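Local coordinates for protein ORF10 (PDB 6RIW) that forms the ketosynthase-chain length factor didomain of a polyunsaturated fatty acid synthase, and probably serves the carbon-carbon bond-forming condensation of carrier-protein-bound acyl chains, at residues 76-82 against 964-968; 871-875 against 958-962; 471-475 against 563-568. All blocks are in the same frame, centred on the assembly; numbering follows the deposited sequence.

Contact 1 of 3, residues 76-82 against 964-968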
ATOM      1  N   TYR A  76     -16.425 -19.658  -0.802  1.00 20.10           N
ATOM      2  CA  TYR A  76     -16.312 -18.409  -0.058  1.00 18.46           C
ATOM      3  C   TYR A  76     -17.696 -17.800   0.166  1.00 19.80           C
ATOM      4  O   TYR A  76     -18.711 -18.277  -0.351  1.00 22.79           O
ATOM      5  CB  TYR A  76     -15.414 -17.410  -0.809  1.00 17.90           C
ATOM      6  CG  TYR A  76     -13.993 -17.872  -0.957  1.00 16.87           C
ATOM      7  CD1 TYR A  76     -13.052 -17.573   0.011  1.00 16.92           C
ATOM      8  CD2 TYR A  76     -13.602 -18.641  -2.040  1.00 17.73           C
ATOM      9  CE1 TYR A  76     -11.753 -18.011  -0.103  1.00 16.23           C
ATOM     10  CE2 TYR A  76     -12.303 -19.081  -2.166  1.00 19.29           C
ATOM     11  CZ  TYR A  76     -11.388 -18.759  -1.197  1.00 16.25           C
ATOM     12  OH  TYR A  76     -10.103 -19.202  -1.314  1.00 18.42           O
ATOM     13  N   GLN A  77     -17.729 -16.703   0.924  1.00 20.67           N
ATOM     14  CA  GLN A  77     -19.001 -16.024   1.152  1.00 19.53           C
ATOM     15  C   GLN A  77     -19.347 -15.049   0.024  1.00 21.10           C
ATOM     16  O   GLN A  77     -20.414 -14.422   0.054  1.00 22.83           O
ATOM     17  CB  GLN A  77     -18.984 -15.335   2.521  1.00 19.78           C
ATOM     18  CG  GLN A  77     -18.785 -16.375   3.650  1.00 22.87           C
ATOM     19  CD  GLN A  77     -19.185 -15.888   5.022  1.00 30.67           C
ATOM     20  OE1 GLN A  77     -19.793 -14.828   5.186  1.00 34.33           O
ATOM     21  NE2 GLN A  77     -18.839 -16.673   6.032  1.00 35.24           N
ATOM     22  N   LEU A  78     -18.482 -14.936  -0.972  1.00 20.42           N
ATOM     23  CA  LEU A  78     -18.732 -14.182  -2.190  1.00 19.15           C
ATOM     24  C   LEU A  78     -18.805 -15.139  -3.368  1.00 17.90           C
ATOM     25  O   LEU A  78     -18.145 -16.179  -3.386  1.00 18.77           O
ATOM     26  CB  LEU A  78     -17.633 -13.142  -2.433  1.00 19.58           C
ATOM     27  CG  LEU A  78     -17.719 -11.955  -1.472  1.00 20.25           C
ATOM     28  CD1 LEU A  78     -16.502 -11.075  -1.627  1.00 20.34           C
ATOM     29  CD2 LEU A  78     -19.014 -11.147  -1.672  1.00 21.67           C
ATOM     30  N   ASP A  79     -19.604 -14.752  -4.358  1.00 19.30           N
ATOM     31  CA  ASP A  79     -19.934 -15.608  -5.488  1.00 22.29           C
ATOM     32  C   ASP A  79     -18.698 -16.014  -6.293  1.00 21.48           C
ATOM     33  O   ASP A  79     -17.786 -15.215  -6.535  1.00 17.15           O
ATOM     34  CB  ASP A  79     -20.956 -14.872  -6.373  1.00 25.69           C
ATOM     35  CG  ASP A  79     -20.992 -15.382  -7.802  1.00 32.36           C
ATOM     36  OD1 ASP A  79     -21.510 -16.494  -8.030  1.00 39.03           O
ATOM     37  OD2 ASP A  79     -20.519 -14.656  -8.706  1.00 36.86           O
ATOM     38  N   ASN A  80     -18.693 -17.279  -6.713  1.00 18.53           N
ATOM     39  CA  ASN A  80     -17.601 -17.863  -7.493  1.00 21.40           C
ATOM     40  C   ASN A  80     -17.243 -17.013  -8.717  1.00 22.57           C
ATOM     41  O   ASN A  80     -16.069 -16.715  -8.964  1.00 20.19           O
ATOM     42  CB  ASN A  80     -18.028 -19.282  -7.903  1.00 24.82           C
ATOM     43  CG  ASN A  80     -17.058 -19.951  -8.859  1.00 29.95           C
ATOM     44  OD1 ASN A  80     -17.048 -19.683 -10.068  1.00 35.88           O
ATOM     45  ND2 ASN A  80     -16.255 -20.855  -8.323  1.00 29.58           N
ATOM     46  N   ASP A  81     -18.247 -16.611  -9.498  1.00 20.59           N
ATOM     47  CA  ASP A  81     -17.975 -15.877 -10.734  1.00 25.29           C
ATOM     48  C   ASP A  81     -17.330 -14.516 -10.470  1.00 23.55           C
ATOM     49  O   ASP A  81     -16.461 -14.078 -11.234  1.00 27.69           O
ATOM     50  CB  ASP A  81     -19.265 -15.706 -11.529  1.00 27.67           C
ATOM     51  CG  ASP A  81     -19.849 -17.038 -11.960  1.00 40.24           C
ATOM     52  OD1 ASP A  81     -20.945 -17.393 -11.470  1.00 45.87           O
ATOM     53  OD2 ASP A  81     -19.197 -17.732 -12.774  1.00 43.93           O
ATOM     54  N   TYR A  82     -17.743 -13.830  -9.408  1.00 18.36           N
ATOM     55  CA  TYR A  82     -17.070 -12.581  -9.051  1.00 18.99           C
ATOM     56  C   TYR A  82     -15.604 -12.827  -8.683  1.00 18.93           C
ATOM     57  O   TYR A  82     -14.704 -12.144  -9.188  1.00 16.86           O
ATOM     58  CB  TYR A  82     -17.811 -11.906  -7.899  1.00 16.84           C
ATOM     59  CG  TYR A  82     -17.084 -10.697  -7.347  1.00 17.68           C
ATOM     60  CD1 TYR A  82     -16.945  -9.541  -8.104  1.00 18.74           C
ATOM     61  CD2 TYR A  82     -16.526 -10.724  -6.079  1.00 17.26           C
ATOM     62  CE1 TYR A  82     -16.273  -8.416  -7.597  1.00 19.45           C
ATOM     63  CE2 TYR A  82     -15.858  -9.613  -5.563  1.00 16.35           C
ATOM     64  CZ  TYR A  82     -15.735  -8.471  -6.320  1.00 16.71           C
ATOM     65  OH  TYR A  82     -15.050  -7.387  -5.798  1.00 16.25           O
ATOM     66  N   ASN A 964     -25.532  -6.260  -1.759  1.00 15.25           N
ATOM     67  CA  ASN A 964     -25.255  -7.677  -1.499  1.00 14.64           C
ATOM     68  C   ASN A 964     -25.253  -8.511  -2.782  1.00 17.24           C
ATOM     69  O   ASN A 964     -25.517  -9.715  -2.748  1.00 17.52           O
ATOM     70  CB  ASN A 964     -26.262  -8.267  -0.496  1.00 15.58           C
ATOM     71  CG  ASN A 964     -26.226  -7.573   0.849  1.00 21.57           C
ATOM     72  OD1 ASN A 964     -27.277  -7.258   1.432  1.00 23.76           O
ATOM     73  ND2 ASN A 964     -25.019  -7.324   1.356  1.00 15.72           N
ATOM     74  N   GLU A 965     -24.930  -7.893  -3.922  1.00 16.60           N
ATOM     75  CA  GLU A 965     -25.110  -8.575  -5.200  1.00 18.77           C
ATOM     76  C   GLU A 965     -24.341  -9.892  -5.264  1.00 23.89           C
ATOM     77  O   GLU A 965     -24.828 -10.871  -5.840  1.00 24.37           O
ATOM     78  CB  GLU A 965     -24.699  -7.683  -6.369  1.00 23.14           C
ATOM     79  CG  GLU A 965     -25.002  -8.381  -7.702  1.00 25.97           C
ATOM     80  CD  GLU A 965     -24.673  -7.555  -8.925  1.00 30.01           C
ATOM     81  OE1 GLU A 965     -24.088  -6.461  -8.770  1.00 28.16           O
ATOM     82  OE2 GLU A 965     -25.001  -8.015 -10.048  1.00 28.16           O
ATOM     83  N   TYR A 966     -23.142  -9.947  -4.687  1.00 22.88           N
ATOM     84  CA  TYR A 966     -22.323 -11.148  -4.819  1.00 23.00           C
ATOM     85  C   TYR A 966     -22.252 -11.979  -3.543  1.00 22.87           C
ATOM     86  O   TYR A 966     -21.469 -12.931  -3.475  1.00 23.33           O
ATOM     87  CB  TYR A 966     -20.927 -10.767  -5.296  1.00 24.63           C
ATOM     88  CG  TYR A 966     -20.957 -10.201  -6.688  1.00 27.52           C
ATOM     89  CD1 TYR A 966     -21.488 -10.945  -7.734  1.00 31.73           C
ATOM     90  CD2 TYR A 966     -20.484  -8.927  -6.958  1.00 27.56           C
ATOM     91  CE1 TYR A 966     -21.536 -10.442  -9.018  1.00 35.35           C
ATOM     92  CE2 TYR A 966     -20.533  -8.406  -8.256  1.00 32.20           C
ATOM     93  CZ  TYR A 966     -21.051  -9.176  -9.275  1.00 30.34           C
ATOM     94  OH  TYR A 966     -21.110  -8.703 -10.569  1.00 37.78           O
ATOM     95  N   VAL A 967     -23.068 -11.671  -2.546  1.00 20.56           N
ATOM     96  CA  VAL A 967     -23.046 -12.402  -1.285  1.00 21.09           C
ATOM     97  C   VAL A 967     -23.776 -13.728  -1.474  1.00 30.81           C
ATOM     98  O   VAL A 967     -24.870 -13.768  -2.050  1.00 27.64           O
ATOM     99  CB  VAL A 967     -23.693 -11.569  -0.176  1.00 20.58           C
ATOM    100  CG1 VAL A 967     -23.746 -12.361   1.138  1.00 25.39           C
ATOM    101  CG2 VAL A 967     -22.950 -10.243  -0.018  1.00 20.31           C
ATOM    102  N   VAL A 968     -23.167 -14.821  -1.014  1.00 26.60           N
ATOM    103  CA  VAL A 968     -23.784 -16.145  -1.204  1.00 29.80           C
ATOM    104  C   VAL A 968     -24.673 -16.485  -0.008  1.00 36.01           C
ATOM    105  O   VAL A 968     -24.293 -16.269   1.148  1.00 40.20           O
ATOM    106  CB  VAL A 968     -22.733 -17.258  -1.419  1.00 33.84           C
ATOM    107  CG1 VAL A 968     -21.794 -16.913  -2.546  1.00 28.55           C
ATOM    108  CG2 VAL A 968     -21.958 -17.512  -0.148  1.00 38.94           C
TER

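Contact 2 of 3, residues 871-875 against 958-962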
ATOM      1  N   LEU A 871     -18.254   5.665   4.937  1.00 12.37           N
ATOM      2  CA  LEU A 871     -18.582   4.465   4.188  1.00 13.76           C
ATOM      3  C   LEU A 871     -17.548   4.332   3.088  1.00 14.21           C
ATOM      4  O   LEU A 871     -16.760   5.248   2.847  1.00 15.25           O
ATOM      5  CB  LEU A 871     -20.002   4.511   3.578  1.00 14.16           C
ATOM      6  CG  LEU A 871     -21.156   4.660   4.584  1.00 14.89           C
ATOM      7  CD1 LEU A 871     -22.472   4.921   3.848  1.00 20.37           C
ATOM      8  CD2 LEU A 871     -21.286   3.393   5.429  1.00 19.09           C
ATOM      9  N   GLY A 872     -17.525   3.190   2.415  1.00 15.20           N
ATOM     10  CA  GLY A 872     -16.653   3.106   1.255  1.00 15.93           C
ATOM     11  C   GLY A 872     -16.584   1.701   0.692  1.00 15.06           C
ATOM     12  O   GLY A 872     -17.333   0.801   1.081  1.00 15.23           O
ATOM     13  N   ARG A 873     -15.653   1.538  -0.235  1.00 14.81           N
ATOM     14  CA  ARG A 873     -15.531   0.257  -0.905  1.00 15.52           C
ATOM     15  C   ARG A 873     -14.913  -0.812  -0.021  1.00 15.75           C
ATOM     16  O   ARG A 873     -14.831  -1.967  -0.454  1.00 16.02           O
ATOM     17  CB  ARG A 873     -14.721   0.424  -2.187  1.00 14.68           C
ATOM     18  CG  ARG A 873     -15.465   1.195  -3.281  1.00 19.56           C
ATOM     19  CD  ARG A 873     -16.782   0.463  -3.654  1.00 19.87           C
ATOM     20  NE  ARG A 873     -16.508  -0.812  -4.325  1.00 23.24           N
ATOM     21  CZ  ARG A 873     -17.423  -1.746  -4.575  1.00 23.30           C
ATOM     22  NH1 ARG A 873     -18.693  -1.571  -4.207  1.00 22.12           N
ATOM     23  NH2 ARG A 873     -17.081  -2.851  -5.216  1.00 22.06           N
ATOM     24  N   ASP A 874     -14.463  -0.471   1.187  1.00 13.38           N
ATOM     25  CA  ASP A 874     -14.011  -1.507   2.110  1.00 14.97           C
ATOM     26  C   ASP A 874     -15.171  -2.223   2.793  1.00 16.08           C
ATOM     27  O   ASP A 874     -14.945  -3.230   3.478  1.00 17.96           O
ATOM     28  CB  ASP A 874     -13.096  -0.886   3.162  1.00 17.43           C
ATOM     29  CG  ASP A 874     -13.762   0.307   3.861  1.00 20.85           C
ATOM     30  OD1 ASP A 874     -14.163   1.291   3.158  1.00 23.25           O
ATOM     31  OD2 ASP A 874     -13.893   0.253   5.102  1.00 23.43           O
ATOM     32  N   ASN A 875     -16.404  -1.743   2.599  1.00 14.02           N
ATOM     33  CA  ASN A 875     -17.610  -2.408   3.122  1.00 16.03           C
ATOM     34  C   ASN A 875     -17.599  -2.450   4.652  1.00 17.87           C
ATOM     35  O   ASN A 875     -17.899  -3.472   5.283  1.00 17.01           O
ATOM     36  CB  ASN A 875     -17.783  -3.817   2.525  1.00 17.53           C
ATOM     37  CG  ASN A 875     -19.234  -4.277   2.546  1.00 17.96           C
ATOM     38  OD1 ASN A 875     -20.124  -3.534   2.963  1.00 17.85           O
ATOM     39  ND2 ASN A 875     -19.483  -5.494   2.085  1.00 21.78           N
ATOM     40  N   ILE A 958     -21.171  -0.944 -11.612  1.00 12.69           N
ATOM     41  CA  ILE A 958     -20.934  -1.876 -10.514  1.00 12.79           C
ATOM     42  C   ILE A 958     -21.864  -1.527  -9.367  1.00 16.37           C
ATOM     43  O   ILE A 958     -21.963  -0.365  -8.963  1.00 14.93           O
ATOM     44  CB  ILE A 958     -19.469  -1.825 -10.047  1.00 14.34           C
ATOM     45  CG1 ILE A 958     -18.508  -2.130 -11.200  1.00 16.43           C
ATOM     46  CG2 ILE A 958     -19.243  -2.804  -8.891  1.00 17.47           C
ATOM     47  CD1 ILE A 958     -18.703  -3.495 -11.854  1.00 17.74           C
ATOM     48  N   SER A 959     -22.540  -2.532  -8.824  1.00 17.27           N
ATOM     49  CA  SER A 959     -23.467  -2.280  -7.731  1.00 21.68           C
ATOM     50  C   SER A 959     -22.714  -2.036  -6.424  1.00 17.54           C
ATOM     51  O   SER A 959     -21.608  -2.546  -6.200  1.00 15.38           O
ATOM     52  CB  SER A 959     -24.405  -3.467  -7.552  1.00 21.16           C
ATOM     53  OG  SER A 959     -23.613  -4.611  -7.243  1.00 25.58           O
ATOM     54  N   ALA A 960     -23.334  -1.258  -5.548  1.00 15.67           N
ATOM     55  CA  ALA A 960     -22.693  -0.924  -4.284  1.00 16.35           C
ATOM     56  C   ALA A 960     -22.719  -2.111  -3.330  1.00 15.65           C
ATOM     57  O   ALA A 960     -23.490  -3.058  -3.486  1.00 15.79           O
ATOM     58  CB  ALA A 960     -23.384   0.267  -3.626  1.00 15.57           C
ATOM     59  N   HIS A 961     -21.882  -2.034  -2.294  1.00 14.07           N
ATOM     60  CA  HIS A 961     -21.808  -3.139  -1.345  1.00 16.49           C
ATOM     61  C   HIS A 961     -23.159  -3.415  -0.698  1.00 13.89           C
ATOM     62  O   HIS A 961     -23.507  -4.576  -0.441  1.00 13.28           O
ATOM     63  CB  HIS A 961     -20.771  -2.831  -0.267  1.00 15.93           C
ATOM     64  CG  HIS A 961     -19.376  -3.111  -0.706  1.00 15.87           C
ATOM     65  ND1 HIS A 961     -19.010  -4.296  -1.315  1.00 20.20           N
ATOM     66  CD2 HIS A 961     -18.258  -2.349  -0.646  1.00 16.67           C
ATOM     67  CE1 HIS A 961     -17.718  -4.256  -1.596  1.00 22.06           C
ATOM     68  NE2 HIS A 961     -17.241  -3.084  -1.204  1.00 16.31           N
ATOM     69  N   ALA A 962     -23.923  -2.357  -0.428  1.00 14.70           N
ATOM     70  CA  ALA A 962     -25.207  -2.492   0.259  1.00 18.75           C
ATOM     71  C   ALA A 962     -26.207  -3.360  -0.502  1.00 19.28           C
ATOM     72  O   ALA A 962     -27.169  -3.852   0.107  1.00 16.66           O
ATOM     73  CB  ALA A 962     -25.807  -1.103   0.487  1.00 19.26           C
TER
HETATM   74  O   HOH W   1     -19.999   0.185  -2.520  1.00 19.57           O
HETATM   75  O   HOH W   2     -19.848  -4.133  -4.808  1.00 31.99           O

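Contact 3 of 3, residues 471-475 against 563-568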
ATOM      1  N   ILE A 471      -5.841  16.334  18.761  1.00 11.33           N
ATOM      2  CA  ILE A 471      -5.265  16.845  17.515  1.00 11.32           C
ATOM      3  C   ILE A 471      -4.535  18.145  17.835  1.00 13.69           C
ATOM      4  O   ILE A 471      -5.168  19.116  18.264  1.00 15.01           O
ATOM      5  CB  ILE A 471      -6.352  17.087  16.451  1.00 12.05           C
ATOM      6  CG1 ILE A 471      -7.151  15.819  16.172  1.00 11.70           C
ATOM      7  CG2 ILE A 471      -5.720  17.671  15.175  1.00 11.92           C
ATOM      8  CD1 ILE A 471      -8.464  16.014  15.332  1.00 12.82           C
ATOM      9  N   ILE A 472      -3.213  18.163  17.648  1.00 12.34           N
ATOM     10  CA  ILE A 472      -2.383  19.301  18.040  1.00 14.33           C
ATOM     11  C   ILE A 472      -1.660  19.944  16.868  1.00 14.72           C
ATOM     12  O   ILE A 472      -0.992  20.973  17.053  1.00 12.63           O
ATOM     13  CB  ILE A 472      -1.364  18.900  19.129  1.00 13.38           C
ATOM     14  CG1 ILE A 472      -0.402  17.824  18.592  1.00 14.24           C
ATOM     15  CG2 ILE A 472      -2.089  18.338  20.322  1.00 13.95           C
ATOM     16  CD1 ILE A 472       0.713  17.473  19.564  1.00 16.99           C
ATOM     17  N   GLY A 473      -1.776  19.410  15.662  1.00 13.49           N
ATOM     18  CA  GLY A 473      -1.114  20.030  14.543  1.00 13.17           C
ATOM     19  C   GLY A 473      -1.862  19.593  13.301  1.00 13.98           C
ATOM     20  O   GLY A 473      -2.313  18.444  13.274  1.00 12.60           O
ATOM     21  N   MET A 474      -2.065  20.491  12.332  1.00 14.15           N
ATOM     22  CA  MET A 474      -2.808  20.174  11.111  1.00 12.52           C
ATOM     23  C   MET A 474      -2.268  20.998   9.947  1.00 14.53           C
ATOM     24  O   MET A 474      -1.809  22.136  10.125  1.00 16.27           O
ATOM     25  CB  MET A 474      -4.321  20.452  11.236  1.00 13.16           C
ATOM     26  CG  MET A 474      -5.035  19.822  12.435  1.00 12.17           C
ATOM     27  SD  MET A 474      -6.833  19.771  12.303  1.00 15.45           S
ATOM     28  CE  MET A 474      -7.262  21.500  12.280  1.00 16.03           C
ATOM     29  N   ASP A 475      -2.367  20.428   8.740  1.00 11.34           N
ATOM     30  CA  ASP A 475      -2.227  21.208   7.510  1.00 14.12           C
ATOM     31  C   ASP A 475      -3.041  20.537   6.409  1.00 14.07           C
ATOM     32  O   ASP A 475      -3.334  19.342   6.472  1.00 13.96           O
ATOM     33  CB  ASP A 475      -0.767  21.377   7.079  1.00 14.81           C
ATOM     34  CG  ASP A 475      -0.603  22.409   5.934  1.00 20.00           C
ATOM     35  OD1 ASP A 475      -1.344  23.426   5.890  1.00 16.46           O
ATOM     36  OD2 ASP A 475       0.264  22.194   5.060  1.00 20.81           O
ATOM     37  N   ASN A 563       4.409  20.421   7.538  1.00 14.57           N
ATOM     38  CA  ASN A 563       3.736  21.579   8.121  1.00 17.19           C
ATOM     39  C   ASN A 563       2.945  21.193   9.366  1.00 19.50           C
ATOM     40  O   ASN A 563       2.974  21.912  10.377  1.00 18.82           O
ATOM     41  CB  ASN A 563       2.822  22.238   7.082  1.00 16.76           C
ATOM     42  CG  ASN A 563       3.599  22.978   6.017  1.00 22.84           C
ATOM     43  OD1 ASN A 563       4.756  23.338   6.224  1.00 25.02           O
ATOM     44  ND2 ASN A 563       2.970  23.214   4.875  1.00 22.57           N
ATOM     45  N   ALA A 564       2.248  20.049   9.329  1.00 14.21           N
ATOM     46  CA  ALA A 564       1.516  19.602  10.509  1.00 14.66           C
ATOM     47  C   ALA A 564       2.470  19.314  11.676  1.00 16.28           C
ATOM     48  O   ALA A 564       2.158  19.622  12.835  1.00 14.68           O
ATOM     49  CB  ALA A 564       0.665  18.365  10.164  1.00 12.10           C
ATOM     50  N   ALA A 565       3.643  18.738  11.383  1.00 14.96           N
ATOM     51  CA  ALA A 565       4.611  18.428  12.435  1.00 17.20           C
ATOM     52  C   ALA A 565       5.118  19.700  13.099  1.00 17.82           C
ATOM     53  O   ALA A 565       5.253  19.759  14.329  1.00 17.86           O
ATOM     54  CB  ALA A 565       5.780  17.628  11.861  1.00 16.19           C
ATOM     55  N   LYS A 566       5.375  20.738  12.299  1.00 17.30           N
ATOM     56  CA  LYS A 566       5.771  22.030  12.855  1.00 20.38           C
ATOM     57  C   LYS A 566       4.649  22.646  13.678  1.00 22.84           C
ATOM     58  O   LYS A 566       4.880  23.152  14.784  1.00 19.50           O
ATOM     59  CB  LYS A 566       6.190  22.978  11.731  1.00 19.71           C
ATOM     60  CG  LYS A 566       7.557  22.657  11.133  1.00 21.42           C
ATOM     61  CD  LYS A 566       7.760  23.369   9.795  1.00 26.97           C
ATOM     62  CE  LYS A 566       9.116  23.035   9.194  1.00 31.76           C
ATOM     63  NZ  LYS A 566       9.230  23.658   7.848  1.00 36.74           N
ATOM     64  N   ASP A 567       3.420  22.600  13.156  1.00 17.83           N
ATOM     65  CA  ASP A 567       2.266  23.146  13.856  1.00 19.12           C
ATOM     66  C   ASP A 567       2.030  22.427  15.178  1.00 18.85           C
ATOM     67  O   ASP A 567       1.577  23.046  16.151  1.00 18.90           O
ATOM     68  CB  ASP A 567       1.037  23.046  12.937  1.00 15.78           C
ATOM     69  CG  ASP A 567      -0.198  23.750  13.490  1.00 20.12           C
ATOM     70  OD1 ASP A 567      -0.098  24.903  13.970  1.00 20.24           O
ATOM     71  OD2 ASP A 567      -1.299  23.159  13.409  1.00 16.47           O
ATOM     72  N   GLY A 568       2.338  21.132  15.242  1.00 13.71           N
ATOM     73  CA  GLY A 568       2.211  20.382  16.471  1.00 17.81           C
ATOM     74  C   GLY A 568       3.381  20.478  17.426  1.00 20.39           C
ATOM     75  O   GLY A 568       3.374  19.792  18.450  1.00 22.38           O
TER

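Contact 1 of 3, residues 76-82 against 964-968
Two backbone hydrogen bonds join the segments: Val968 N donates to Gln77 O at 3.0 Å (N-H...O angle 168°), and Asp79 N to Tyr966 O at 2.8 Å with a more bent N-H...O angle of 138°. They flank Leu78 and Val967, whose CA atoms are 4.8 Å apart, so these two form a non-hydrogen-bonded antiparallel pair in a single isolated beta bridge. A CA-H...O contact from Leu78 CA to Tyr966 O (3.3 Å) adds to it. The bridge ties the last modelled residues of the chain to the ketosynthase half, where 76-82 leads into helix 80-84. Asp79 is the N-cap of that helix, its OD2 accepting from Tyr82 N at 3.0 Å. The aromatic part is an offset stack of Tyr82 on Tyr966, centroids 4.8 Å apart and planes at 12°; the Tyr82 hydroxyl is hydrogen-bonded to Asp167. The apolar contact is looser, Leu78 CD2 lying 4.1 Å from Tyr966 CB. Separately, the Val968 CG2 methyl closely approaches a carbonyl, 3.3 Å from Tyr76 O.

Contact 2 of 3, residues 871-875 against 958-962
His961 lays its imidazole flat against the guanidinium of Arg873, the planes nearly parallel (3° apart) and the centres 4.0 Å apart. The opposite ring face meets Asn875, whose CB sits 3.7 Å from the ring centroid and 17° off the normal, a CH-pi contact, so the imidazole is sandwiched. Its rim is fixed too: His961 NE2 donates to Arg873 O at 2.8 Å. That carbonyl belongs to a type I turn from Gly872 to Asn875, closed by Asn875 N to Gly872 O at 3.1 Å. Two waters extend the contact from Arg873 NH1: water 1 also accepts from His961 N (2.9 Å), and water 2 donates to Ser959 O (2.7 Å). Arg873 has its strongest partner elsewhere, a salt bridge through NH2 to Asp167, and Asn875 OD1 is bound by Ser774. The turn links antiparallel strands 865-870 and 876-884 of the chain length factor half, and His961 also touches Tyr174 and Gln181 of ketosynthase helix 174-183, placing the contact where the two halves meet.

Contact 3 of 3, residues 471-475 against 563-568
Strand 471-475 and the last turn of helix 552-567 run in roughly opposite directions, at 145° between their N-to-C directions, and their axes approach to 5.8 Å. Such closeness depends on small residues: Gly473 CA lies 3.9 Å from Gly568 CA, and Met474 CA 4.4 Å from Ala564 CA. A CB on Gly473 would point at the helix and come within 2.4 Å of Ala564 O and 2.6 Å of Gly568 N, both clashes. Gly568 CA in turn makes a CA-H...O contact with Ile472 O at 3.3 Å, just where the helix finishes with Gly568 N bonded to Ala564 O (2.8 Å). This is helix-on-sheet packing within the thiolase fold of the chain length factor half; strand 469-478 lies between strands 741-752 and 763-772, antiparallel to both. Among the side chains, Asp567 reaches back to the strand, its OD2 accepting from Met474 N at 3.0 Å and 156°; its strongest polar partner is the Tyr762 hydroxyl, also on OD2, while His889 holds OD1. One turn earlier, Asn563 ND2 donates to Asp475 OD2 at 2.9 Å and 163°. Ala564 packs on the strand backbone at a level between the two polar links, its CB 3.9 Å from Met474 C and from Asp475 N. The Met474 side chain leaves from the strand face turned away from the helix and packs on Ala850 and Leu851 of helix 841-854.

In the fold
Contact 3 is the buried one, joining a strand and a helix inside the chain length factor half, with glycines at close range and two hydrogen bonds accepted by aspartates. Contacts 1 and 2 are partly buried and use the same final modelled residues, 958-968, first on a chain length factor turn, then on the ketosynthase half; their centres are 13 Å apart, and Glu965 OE1 probably hydrogen-bonds Ser959 OG between them (2.4 Å). Both rely on stacked planar groups, contact 1 adding a beta bridge and contact 2 waters. Asp167 serves both, as partner of Tyr82 and of Arg873. Contact 3 touches neither: its nearest atoms are about 18 Å from contact 2 and about 32 Å from contact 1.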